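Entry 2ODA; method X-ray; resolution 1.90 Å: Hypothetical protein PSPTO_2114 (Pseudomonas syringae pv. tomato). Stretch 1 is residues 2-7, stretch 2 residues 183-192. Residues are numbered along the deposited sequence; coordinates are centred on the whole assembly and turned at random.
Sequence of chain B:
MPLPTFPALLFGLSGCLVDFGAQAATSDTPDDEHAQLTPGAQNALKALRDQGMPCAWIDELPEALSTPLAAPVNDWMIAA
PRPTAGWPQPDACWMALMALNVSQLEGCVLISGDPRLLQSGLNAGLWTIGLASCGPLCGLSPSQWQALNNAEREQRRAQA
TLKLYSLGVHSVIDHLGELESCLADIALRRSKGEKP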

ATOM      1  N   PRO B   2       7.087  24.609  -5.156  1.00 26.70           N
ATOM      2  CA  PRO B   2       7.266  23.835  -6.390  1.00 26.19           C
ATOM      3  C   PRO B   2       6.331  22.623  -6.446  1.00 25.24           C
ATOM      4  O   PRO B   2       5.535  22.419  -5.529  1.00 24.98           O
ATOM      5  N   LEU B   3       6.418  21.849  -7.529  1.00 24.18           N
ATOM      6  CA  LEU B   3       5.604  20.637  -7.711  1.00 22.59           C
ATOM      7  C   LEU B   3       5.852  19.590  -6.606  1.00 21.45           C
ATOM      8  O   LEU B   3       6.921  19.575  -5.990  1.00 21.63           O
ATOM      9  N   PRO B   4       4.856  18.717  -6.351  1.00 19.88           N
ATOM     10  CA  PRO B   4       5.042  17.565  -5.472  1.00 18.76           C
ATOM     11  C   PRO B   4       6.219  16.700  -5.947  1.00 18.09           C
ATOM     12  O   PRO B   4       6.511  16.634  -7.150  1.00 17.75           O
ATOM     13  N   THR B   5       6.896  16.065  -5.001  1.00 16.97           N
ATOM     14  CA  THR B   5       8.066  15.258  -5.305  1.00 16.25           C
ATOM     15  C   THR B   5       7.702  13.785  -5.190  1.00 14.99           C
ATOM     16  O   THR B   5       6.665  13.439  -4.607  1.00 14.75           O
ATOM     17  N   PHE B   6       8.560  12.921  -5.740  1.00 14.17           N
ATOM     18  CA  PHE B   6       8.352  11.472  -5.704  1.00 13.03           C
ATOM     19  C   PHE B   6       9.257  10.824  -4.661  1.00 12.64           C
ATOM     20  O   PHE B   6      10.483  10.993  -4.702  1.00 13.90           O
ATOM     21  N   PRO B   7       8.666  10.093  -3.702  1.00 12.42           N
ATOM     22  CA  PRO B   7       9.500   9.462  -2.672  1.00 11.23           C
ATOM     23  C   PRO B   7      10.272   8.210  -3.120  1.00 10.81           C
ATOM     24  O   PRO B   7      11.335   7.935  -2.569  1.00 10.24           O
ATOM     25  N   LEU B 183       7.225  12.000 -15.491  1.00  7.22           N
ATOM     26  CA  LEU B 183       7.142  12.259 -14.044  1.00  7.40           C
ATOM     27  C   LEU B 183       6.767  13.695 -13.750  1.00  7.56           C
ATOM     28  O   LEU B 183       5.938  13.934 -12.882  1.00  7.72           O
ATOM     29  N   ALA B 184       7.358  14.649 -14.474  1.00  7.90           N
ATOM     30  CA  ALA B 184       7.033  16.074 -14.256  1.00  8.41           C
ATOM     31  C   ALA B 184       5.548  16.342 -14.501  1.00  8.70           C
ATOM     32  O   ALA B 184       4.913  17.108 -13.759  1.00  8.61           O
ATOM     33  N   ASP B 185       4.978  15.693 -15.521  1.00  8.04           N
ATOM     34  CA  ASP B 185       3.551  15.892 -15.812  1.00  8.06           C
ATOM     35  C   ASP B 185       2.654  15.218 -14.760  1.00  7.94           C
ATOM     36  O   ASP B 185       1.599  15.751 -14.411  1.00  8.28           O
ATOM     37  N   ILE B 186       3.071  14.064 -14.233  1.00  7.03           N
ATOM     38  CA  ILE B 186       2.344  13.458 -13.101  1.00  6.91           C
ATOM     39  C   ILE B 186       2.405  14.362 -11.855  1.00  6.86           C
ATOM     40  O   ILE B 186       1.408  14.506 -11.116  1.00  6.89           O
ATOM     41  N   ALA B 187       3.553  14.992 -11.630  1.00  7.00           N
ATOM     42  CA  ALA B 187       3.676  15.899 -10.474  1.00  7.69           C
ATOM     43  C   ALA B 187       2.679  17.057 -10.593  1.00  8.37           C
ATOM     44  O   ALA B 187       2.051  17.433  -9.603  1.00  9.14           O
ATOM     45  N   LEU B 188       2.534  17.600 -11.811  1.00  9.40           N
ATOM     46  CA  LEU B 188       1.555  18.646 -12.128  1.00  9.92           C
ATOM     47  C   LEU B 188       0.134  18.165 -11.894  1.00  9.40           C
ATOM     48  O   LEU B 188      -0.648  18.845 -11.222  1.00 10.39           O
ATOM     49  N   ARG B 189      -0.209  16.995 -12.428  1.00  9.04           N
ATOM     50  CA  ARG B 189      -1.517  16.361 -12.101  1.00  8.84           C
ATOM     51  C   ARG B 189      -1.773  16.240 -10.584  1.00  9.35           C
ATOM     52  O   ARG B 189      -2.841  16.618 -10.089  1.00  8.34           O
ATOM     53  N   ARG B 190      -0.758  15.792  -9.848  1.00  9.88           N
ATOM     54  CA  ARG B 190      -0.829  15.703  -8.381  1.00  9.78           C
ATOM     55  C   ARG B 190      -1.079  17.060  -7.732  1.00 10.71           C
ATOM     56  O   ARG B 190      -1.846  17.158  -6.763  1.00 10.04           O
ATOM     57  N   SER B 191      -0.442  18.097  -8.283  1.00 11.29           N
ATOM     58  CA  SER B 191      -0.579  19.458  -7.774  1.00 12.19           C
ATOM     59  C   SER B 191      -2.023  19.939  -7.930  1.00 12.55           C
ATOM     60  O   SER B 191      -2.484  20.782  -7.163  1.00 12.63           O
ATOM     61  N   LYS B 192      -2.733  19.373  -8.908  1.00 12.98           N
ATOM     62  CA  LYS B 192      -4.138  19.692  -9.192  1.00 13.33           C
ATOM     63  C   LYS B 192      -5.112  18.770  -8.454  1.00 13.55           C
ATOM     64  O   LYS B 192      -6.313  18.743  -8.752  1.00 13.22           O
TER

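Residues 2–7 lie as an irregular, extended strip across the last turns of a helix, and the fit depends on a low spot in that helix at Ala187. Its CB points toward the strip but is only one methyl high, so the backbones come close, with the CA atoms of Pro4 and Ala187 5.4 Å apart. Leu3 (chi1 m, chi2 t) brings its CB to 3.9 Å from Ala187 CB and reaches on with CD2, which lies 3.8 Å from Leu188 CA and 4.1 Å from Leu188 CD1. Phe6 (chi1 m) also meets the alanine, its CZ 4.0 Å from Ala187 CB.

Phe6 is the largest knob of the strip, a flat ring laid into the hollow between Leu183, Ile186 and Ala187. Leu183 CD2 sits over one face, 4.0 Å from the ring centroid in a CH-pi contact, while Ile186 CG2 meets the ring edge, 3.9 Å from Phe6 CE1. The ring tip penetrates to the helix backbone: Phe6 CZ is 3.1 Å from Leu183 O, a carbonyl already engaged by Ala187 N within the helix.

Pro4, compact and rigid, fits close against the helix, with its CD 3.4 Å from Ala187 O and 3.8 Å from Ser191 CB. Ser191 (chi1 p) turns its hydroxyl back to its own helix, where OG donates to Leu188 O at 2.6 Å.

Arg190 (m, t, p along chi1 to chi3) supplies both length and polarity. Pro4 CB covers one face of its guanidinium, 3.7 Å from Arg190 CZ, leaving the edge free for hydrogen bonding. Arg190 NH1 donates almost straight to Thr5 O at 2.9 Å. Water 1 completes the link, donating to Thr5 O at 2.7 Å and accepting from Arg190 NH2 at 3.0 Å. The CA-to-CB bond of Thr5 (chi1 p) points away; its carbonyl makes the polar contact.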

ATOM      1  CB  PRO B   2       8.739  23.395  -6.320  1.00 26.39           C
ATOM      2  CG  PRO B   2       9.100  23.468  -4.855  1.00 27.27           C
ATOM      3  CD  PRO B   2       8.312  24.641  -4.335  1.00 27.37           C
ATOM      4  CB  LEU B   3       5.902  20.006  -9.076  1.00 22.80           C
ATOM      5  CG  LEU B   3       5.693  20.842 -10.347  1.00 23.00           C
ATOM      6  CD1 LEU B   3       6.575  20.299 -11.480  1.00 22.88           C
ATOM      7  CD2 LEU B   3       4.244  20.882 -10.763  1.00 21.48           C
ATOM      8  CB  PRO B   4       3.734  16.788  -5.641  1.00 18.90           C
ATOM      9  CG  PRO B   4       2.728  17.829  -6.033  1.00 19.34           C
ATOM     10  CD  PRO B   4       3.480  18.797  -6.882  1.00 19.21           C
ATOM     11  CB  THR B   5       9.214  15.585  -4.332  1.00 16.89           C
ATOM     12  OG1 THR B   5       8.728  15.422  -2.987  1.00 16.25           O
ATOM     13  CG2 THR B   5       9.701  17.026  -4.547  1.00 18.51           C
ATOM     14  CB  PHE B   6       8.597  10.858  -7.102  1.00 12.75           C
ATOM     15  CG  PHE B   6       7.726  11.442  -8.165  1.00 11.80           C
ATOM     16  CD1 PHE B   6       6.423  10.982  -8.333  1.00 10.84           C
ATOM     17  CD2 PHE B   6       8.192  12.466  -8.996  1.00 11.72           C
ATOM     18  CE1 PHE B   6       5.584  11.518  -9.318  1.00 10.27           C
ATOM     19  CE2 PHE B   6       7.358  13.026  -9.963  1.00 10.17           C
ATOM     20  CZ  PHE B   6       6.048  12.549 -10.113  1.00 11.80           C
ATOM     21  CB  PRO B   7       8.511   9.116  -1.563  1.00 11.95           C
ATOM     22  CG  PRO B   7       7.172   9.088  -2.194  1.00 12.53           C
ATOM     23  CD  PRO B   7       7.224   9.868  -3.480  1.00 11.85           C
ATOM     24  CB  LEU B 183       8.441  11.888 -13.319  1.00  7.60           C
ATOM     25  CG  LEU B 183       8.777  10.389 -13.225  1.00  7.46           C
ATOM     26  CD1 LEU B 183      10.231  10.191 -12.794  1.00 10.41           C
ATOM     27  CD2 LEU B 183       7.837   9.688 -12.250  1.00  8.62           C
ATOM     28  CB  ALA B 184       7.926  16.994 -15.129  1.00  8.48           C
ATOM     29  CB  ASP B 185       3.205  15.453 -17.243  1.00  7.96           C
ATOM     30  CG  ASP B 185       2.068  16.261 -17.830  1.00 11.50           C
ATOM     31  OD1 ASP B 185       2.151  17.520 -17.786  1.00 12.36           O
ATOM     32  OD2 ASP B 185       1.078  15.642 -18.269  1.00 11.63           O
ATOM     33  CB  ILE B 186       2.815  12.020 -12.822  1.00  6.81           C
ATOM     34  CG1 ILE B 186       2.280  11.087 -13.943  1.00  7.07           C
ATOM     35  CG2 ILE B 186       2.353  11.544 -11.416  1.00  7.60           C
ATOM     36  CD1 ILE B 186       2.940   9.654 -13.977  1.00  6.41           C
ATOM     37  CB  ALA B 187       5.108  16.417 -10.347  1.00  8.84           C
ATOM     38  CB  LEU B 188       1.724  19.146 -13.574  1.00  9.58           C
ATOM     39  CG  LEU B 188       0.907  20.353 -14.102  1.00 10.57           C
ATOM     40  CD1 LEU B 188       1.060  21.640 -13.234  1.00 10.59           C
ATOM     41  CD2 LEU B 188       1.289  20.660 -15.587  1.00 10.71           C
ATOM     42  CB  ARG B 189      -1.683  15.000 -12.808  1.00  8.23           C
ATOM     43  CG  ARG B 189      -1.894  15.153 -14.299  1.00  8.12           C
ATOM     44  CD  ARG B 189      -1.482  13.917 -15.100  1.00  8.07           C
ATOM     45  NE  ARG B 189      -2.286  12.754 -14.737  1.00  7.90           N
ATOM     46  CZ  ARG B 189      -2.219  11.574 -15.338  1.00  7.50           C
ATOM     47  NH1 ARG B 189      -1.401  11.408 -16.367  1.00  8.07           N
ATOM     48  NH2 ARG B 189      -2.995  10.571 -14.923  1.00  8.24           N
ATOM     49  CB  ARG B 190       0.448  15.079  -7.811  1.00 10.19           C
ATOM     50  CG  ARG B 190       0.552  13.567  -8.085  1.00  9.69           C
ATOM     51  CD  ARG B 190       1.831  12.977  -7.531  1.00  9.14           C
ATOM     52  NE  ARG B 190       1.932  13.144  -6.079  1.00 11.77           N
ATOM     53  CZ  ARG B 190       3.084  13.172  -5.415  1.00 13.53           C
ATOM     54  NH1 ARG B 190       4.222  13.012  -6.058  1.00 13.08           N
ATOM     55  NH2 ARG B 190       3.098  13.344  -4.102  1.00 15.97           N
ATOM     56  CB  SER B 191       0.421  20.406  -8.475  1.00 11.19           C
ATOM     57  OG  SER B 191      -0.066  20.859  -9.738  1.00 10.21           O
ATOM     58  CB  LYS B 192      -4.410  19.647 -10.706  1.00 13.80           C
ATOM     59  CG  LYS B 192      -3.585  20.644 -11.499  1.00 13.48           C
ATOM     60  CD  LYS B 192      -3.646  20.377 -13.008  1.00 14.48           C
ATOM     61  CE  LYS B 192      -2.798  21.424 -13.739  1.00 16.90           C
ATOM     62  NZ  LYS B 192      -3.081  21.484 -15.198  1.00 18.56           N
TER
HETATM   63  O   HOH W   1       5.432  13.169  -2.173  1.00 37.44           O